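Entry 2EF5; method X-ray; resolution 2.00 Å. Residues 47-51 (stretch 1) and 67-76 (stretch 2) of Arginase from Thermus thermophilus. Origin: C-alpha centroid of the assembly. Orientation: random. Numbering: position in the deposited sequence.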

ATOM      1  N   ASP A  47      -5.496  43.479  30.488  1.00 26.75           N
ATOM      2  CA  ASP A  47      -5.412  42.037  30.707  1.00 28.39           C
ATOM      3  C   ASP A  47      -6.555  41.487  31.538  1.00 30.06           C
ATOM      4  O   ASP A  47      -7.125  42.184  32.372  1.00 31.16           O
ATOM      5  CB  ASP A  47      -4.113  41.646  31.418  1.00 27.67           C
ATOM      6  CG  ASP A  47      -2.878  41.886  30.580  1.00 26.68           C
ATOM      7  OD1 ASP A  47      -2.984  41.956  29.342  1.00 27.77           O
ATOM      8  OD2 ASP A  47      -1.786  41.990  31.173  1.00 28.94           O
ATOM      9  N   VAL A  48      -6.874  40.220  31.302  1.00 30.82           N
ATOM     10  CA  VAL A  48      -7.904  39.526  32.056  1.00 30.77           C
ATOM     11  C   VAL A  48      -7.220  39.067  33.337  1.00 31.88           C
ATOM     12  O   VAL A  48      -6.112  38.535  33.298  1.00 31.32           O
ATOM     13  CB  VAL A  48      -8.414  38.289  31.290  1.00 32.48           C
ATOM     14  CG1 VAL A  48      -9.157  37.350  32.236  1.00 33.69           C
ATOM     15  CG2 VAL A  48      -9.332  38.728  30.157  1.00 30.63           C
ATOM     16  N   PRO A  49      -7.864  39.277  34.493  1.00 34.30           N
ATOM     17  CA  PRO A  49      -7.274  38.868  35.773  1.00 34.45           C
ATOM     18  C   PRO A  49      -6.967  37.369  35.813  1.00 34.72           C
ATOM     19  O   PRO A  49      -7.804  36.551  35.438  1.00 35.85           O
ATOM     20  CB  PRO A  49      -8.352  39.257  36.788  1.00 34.83           C
ATOM     21  CG  PRO A  49      -9.036  40.424  36.131  1.00 34.44           C
ATOM     22  CD  PRO A  49      -9.157  39.951  34.701  1.00 34.21           C
ATOM     23  N   VAL A  50      -5.767  37.008  36.251  1.00 36.78           N
ATOM     24  CA  VAL A  50      -5.414  35.596  36.343  1.00 38.73           C
ATOM     25  C   VAL A  50      -4.835  35.255  37.708  1.00 39.87           C
ATOM     26  O   VAL A  50      -3.797  35.780  38.101  1.00 41.27           O
ATOM     27  CB  VAL A  50      -4.385  35.180  35.275  1.00 38.65           C
ATOM     28  CG1 VAL A  50      -4.167  33.678  35.338  1.00 38.29           C
ATOM     29  CG2 VAL A  50      -4.873  35.576  33.896  1.00 39.20           C
ATOM     30  N   SER A  51      -5.515  34.368  38.427  1.00 41.89           N
ATOM     31  CA  SER A  51      -5.064  33.940  39.747  1.00 43.08           C
ATOM     32  C   SER A  51      -4.848  32.432  39.736  1.00 43.73           C
ATOM     33  O   SER A  51      -5.796  31.667  39.560  1.00 44.34           O
ATOM     34  CB  SER A  51      -6.099  34.314  40.806  1.00 42.74           C
ATOM     35  N   GLU A  67      -9.935  24.748  37.822  1.00 34.74           N
ATOM     36  CA  GLU A  67     -10.900  25.783  38.191  1.00 34.23           C
ATOM     37  C   GLU A  67     -10.381  27.206  37.982  1.00 33.01           C
ATOM     38  O   GLU A  67     -11.144  28.092  37.602  1.00 30.52           O
ATOM     39  CB  GLU A  67     -11.344  25.615  39.649  1.00 35.59           C
ATOM     40  CG  GLU A  67     -12.248  24.418  39.910  1.00 36.69           C
ATOM     41  CD  GLU A  67     -13.510  24.430  39.056  1.00 37.76           C
ATOM     42  OE1 GLU A  67     -14.117  25.506  38.896  1.00 37.79           O
ATOM     43  OE2 GLU A  67     -13.906  23.359  38.554  1.00 38.64           O
ATOM     44  N   GLU A  68      -9.095  27.432  38.237  1.00 31.80           N
ATOM     45  CA  GLU A  68      -8.524  28.763  38.047  1.00 33.10           C
ATOM     46  C   GLU A  68      -8.487  29.089  36.556  1.00 32.16           C
ATOM     47  O   GLU A  68      -8.748  30.220  36.142  1.00 30.62           O
ATOM     48  CB  GLU A  68      -7.113  28.841  38.639  1.00 35.50           C
ATOM     49  CG  GLU A  68      -7.074  28.752  40.159  1.00 39.10           C
ATOM     50  CD  GLU A  68      -6.949  27.332  40.673  1.00 40.89           C
ATOM     51  OE1 GLU A  68      -7.688  26.440  40.202  1.00 41.50           O
ATOM     52  OE2 GLU A  68      -6.107  27.110  41.566  1.00 43.20           O
ATOM     53  N   ILE A  69      -8.161  28.084  35.751  1.00 30.40           N
ATOM     54  CA  ILE A  69      -8.112  28.256  34.309  1.00 29.39           C
ATOM     55  C   ILE A  69      -9.524  28.529  33.797  1.00 29.05           C
ATOM     56  O   ILE A  69      -9.742  29.442  33.002  1.00 28.26           O
ATOM     57  CB  ILE A  69      -7.540  27.001  33.628  1.00 28.26           C
ATOM     58  CG1 ILE A  69      -6.056  26.859  33.982  1.00 30.55           C
ATOM     59  CG2 ILE A  69      -7.724  27.088  32.127  1.00 31.07           C
ATOM     60  CD1 ILE A  69      -5.424  25.568  33.513  1.00 29.48           C
ATOM     61  N   ARG A  70     -10.481  27.739  34.272  1.00 28.34           N
ATOM     62  CA  ARG A  70     -11.876  27.904  33.879  1.00 29.70           C
ATOM     63  C   ARG A  70     -12.361  29.326  34.190  1.00 29.47           C
ATOM     64  O   ARG A  70     -12.984  29.978  33.352  1.00 30.12           O
ATOM     65  CB  ARG A  70     -12.743  26.882  34.623  1.00 30.40           C
ATOM     66  CG  ARG A  70     -14.237  26.936  34.319  1.00 32.26           C
ATOM     67  CD  ARG A  70     -14.981  25.906  35.171  1.00 33.76           C
ATOM     68  NE  ARG A  70     -16.357  25.690  34.735  1.00 34.76           N
ATOM     69  CZ  ARG A  70     -17.357  26.542  34.932  1.00 34.60           C
ATOM     70  NH1 ARG A  70     -17.146  27.684  35.570  1.00 37.13           N
ATOM     71  NH2 ARG A  70     -18.571  26.253  34.489  1.00 34.38           N
ATOM     72  N   ALA A  71     -12.060  29.803  35.396  1.00 28.15           N
ATOM     73  CA  ALA A  71     -12.476  31.140  35.818  1.00 28.94           C
ATOM     74  C   ALA A  71     -11.930  32.227  34.894  1.00 28.79           C
ATOM     75  O   ALA A  71     -12.680  33.079  34.415  1.00 29.15           O
ATOM     76  CB  ALA A  71     -12.028  31.397  37.260  1.00 29.63           C
ATOM     77  N   ALA A  72     -10.626  32.192  34.637  1.00 28.37           N
ATOM     78  CA  ALA A  72      -9.998  33.181  33.764  1.00 27.67           C
ATOM     79  C   ALA A  72     -10.548  33.111  32.340  1.00 26.22           C
ATOM     80  O   ALA A  72     -10.918  34.131  31.763  1.00 26.39           O
ATOM     81  CB  ALA A  72      -8.488  32.984  33.752  1.00 27.67           C
ATOM     82  N   ALA A  73     -10.595  31.907  31.777  1.00 25.19           N
ATOM     83  CA  ALA A  73     -11.102  31.717  30.425  1.00 25.46           C
ATOM     84  C   ALA A  73     -12.547  32.194  30.301  1.00 25.27           C
ATOM     85  O   ALA A  73     -12.961  32.685  29.254  1.00 25.93           O
ATOM     86  CB  ALA A  73     -11.002  30.251  30.032  1.00 25.82           C
ATOM     87  N   LEU A  74     -13.312  32.045  31.378  1.00 25.36           N
ATOM     88  CA  LEU A  74     -14.712  32.460  31.383  1.00 26.87           C
ATOM     89  C   LEU A  74     -14.820  33.983  31.322  1.00 25.39           C
ATOM     90  O   LEU A  74     -15.679  34.526  30.634  1.00 26.19           O
ATOM     91  CB  LEU A  74     -15.419  31.920  32.638  1.00 28.83           C
ATOM     92  CG  LEU A  74     -16.950  31.966  32.653  1.00 31.20           C
ATOM     93  CD1 LEU A  74     -17.504  31.294  31.400  1.00 31.03           C
ATOM     94  CD2 LEU A  74     -17.467  31.271  33.915  1.00 31.43           C
ATOM     95  N   VAL A  75     -13.940  34.670  32.041  1.00 25.84           N
ATOM     96  CA  VAL A  75     -13.937  36.126  32.030  1.00 27.51           C
ATOM     97  C   VAL A  75     -13.584  36.573  30.612  1.00 28.51           C
ATOM     98  O   VAL A  75     -14.169  37.522  30.084  1.00 29.11           O
ATOM     99  CB  VAL A  75     -12.894  36.695  33.021  1.00 27.65           C
ATOM    100  CG1 VAL A  75     -12.787  38.206  32.875  1.00 28.34           C
ATOM    101  CG2 VAL A  75     -13.286  36.334  34.443  1.00 27.55           C
ATOM    102  N   LEU A  76     -12.628  35.879  30.000  1.00 27.98           N
ATOM    103  CA  LEU A  76     -12.209  36.195  28.636  1.00 27.90           C
ATOM    104  C   LEU A  76     -13.370  35.993  27.663  1.00 27.38           C
ATOM    105  O   LEU A  76     -13.652  36.856  26.837  1.00 27.29           O
ATOM    106  CB  LEU A  76     -11.031  35.308  28.223  1.00 24.57           C
ATOM    107  CG  LEU A  76     -10.552  35.399  26.772  1.00 24.47           C
ATOM    108  CD1 LEU A  76     -10.059  36.808  26.479  1.00 23.37           C
ATOM    109  CD2 LEU A  76      -9.438  34.384  26.542  1.00 21.76           C
TER

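The second stretch, residues 67 to 76, is a segment of a longer helix, and its backbone is bonded along the helix rather than to the loop: Ala 72 N donates to Glu 68 O at 3.1 Å, Leu 76 N to Ala 72 O at 3.0 Å, and the intervening residues repeat the same i to i-4 pattern. The first stretch is extended but forms no regular helix or strand. It runs antiparallel to the helix, since Val 48 lies nearest Leu 76 (CA to CA 6.4 Å), Val 50 nearest Ala 72 (CA to CA 5.8 Å) and Ser 51 nearest Glu 68 (CA to CA 6.5 Å). The register follows the helical repeat: positions 68, 72 and 76, one turn apart, form a stripe beneath the passing chain. The closest of these three approaches falls at an alanine, where the side chain is a single methyl group.

No hydrogen bond joins the two stretches among the atoms modelled, so the contact rests on packing, and it is small, with 273 Å² buried when both sides are summed. Val 48 contributes most. Its CA-to-CB bond points toward the helix, and with chi1 in the t well its two methyl groups both lie against the helix. CG1 lies 3.7 Å from Ala 72 O and 3.8 Å from Val 75 CG1, and CG2 lies 4.1 Å from Leu 76 CA and 4.2 Å from Leu 76 CD1. A branched, compact side chain suits this place because it can touch the helix backbone and two apolar side chains at once. Ala 72 O, already accepting the bond from Leu 76 N, needs no polar partner from the valine.

Ala 72 is the helix's main contribution. Buried and directed toward the loop, its CB packs 4.0 Å from Pro 49 O and 4.5 Å from Val 50 CG2. The methyl fills the space below the chain while letting the backbone pass close by. Pro 49 and Val 50 both point sideways and take lesser parts: Pro 49 CD reaches Val 75 CG1 at 4.4 Å, extending the apolar patch begun by Val 48. Val 75 points toward the loop and, although exposed overall, covers this margin with its CG1 methyl. Leu 76, with chi1 t and chi2 p, backs the Val 48 methyl from a buried position.

At the other end the character changes. Glu 68 starts toward the loop, but the end of its side chain leads away, so what meets the chain is its aliphatic portion: Glu 68 CG lies 3.2 Å from Ser 51 O, a close approach without a hydrogen bond. Ser 51 is exposed and its OG is not modelled. Ile 69 and Ala 73 are buried as well, yet point away from this loop and add nothing to the contact. The rule to read here is economical: one valine seated against the helix, one alanine where the CA atoms come nearest, and apolar neighbours a turn or less away.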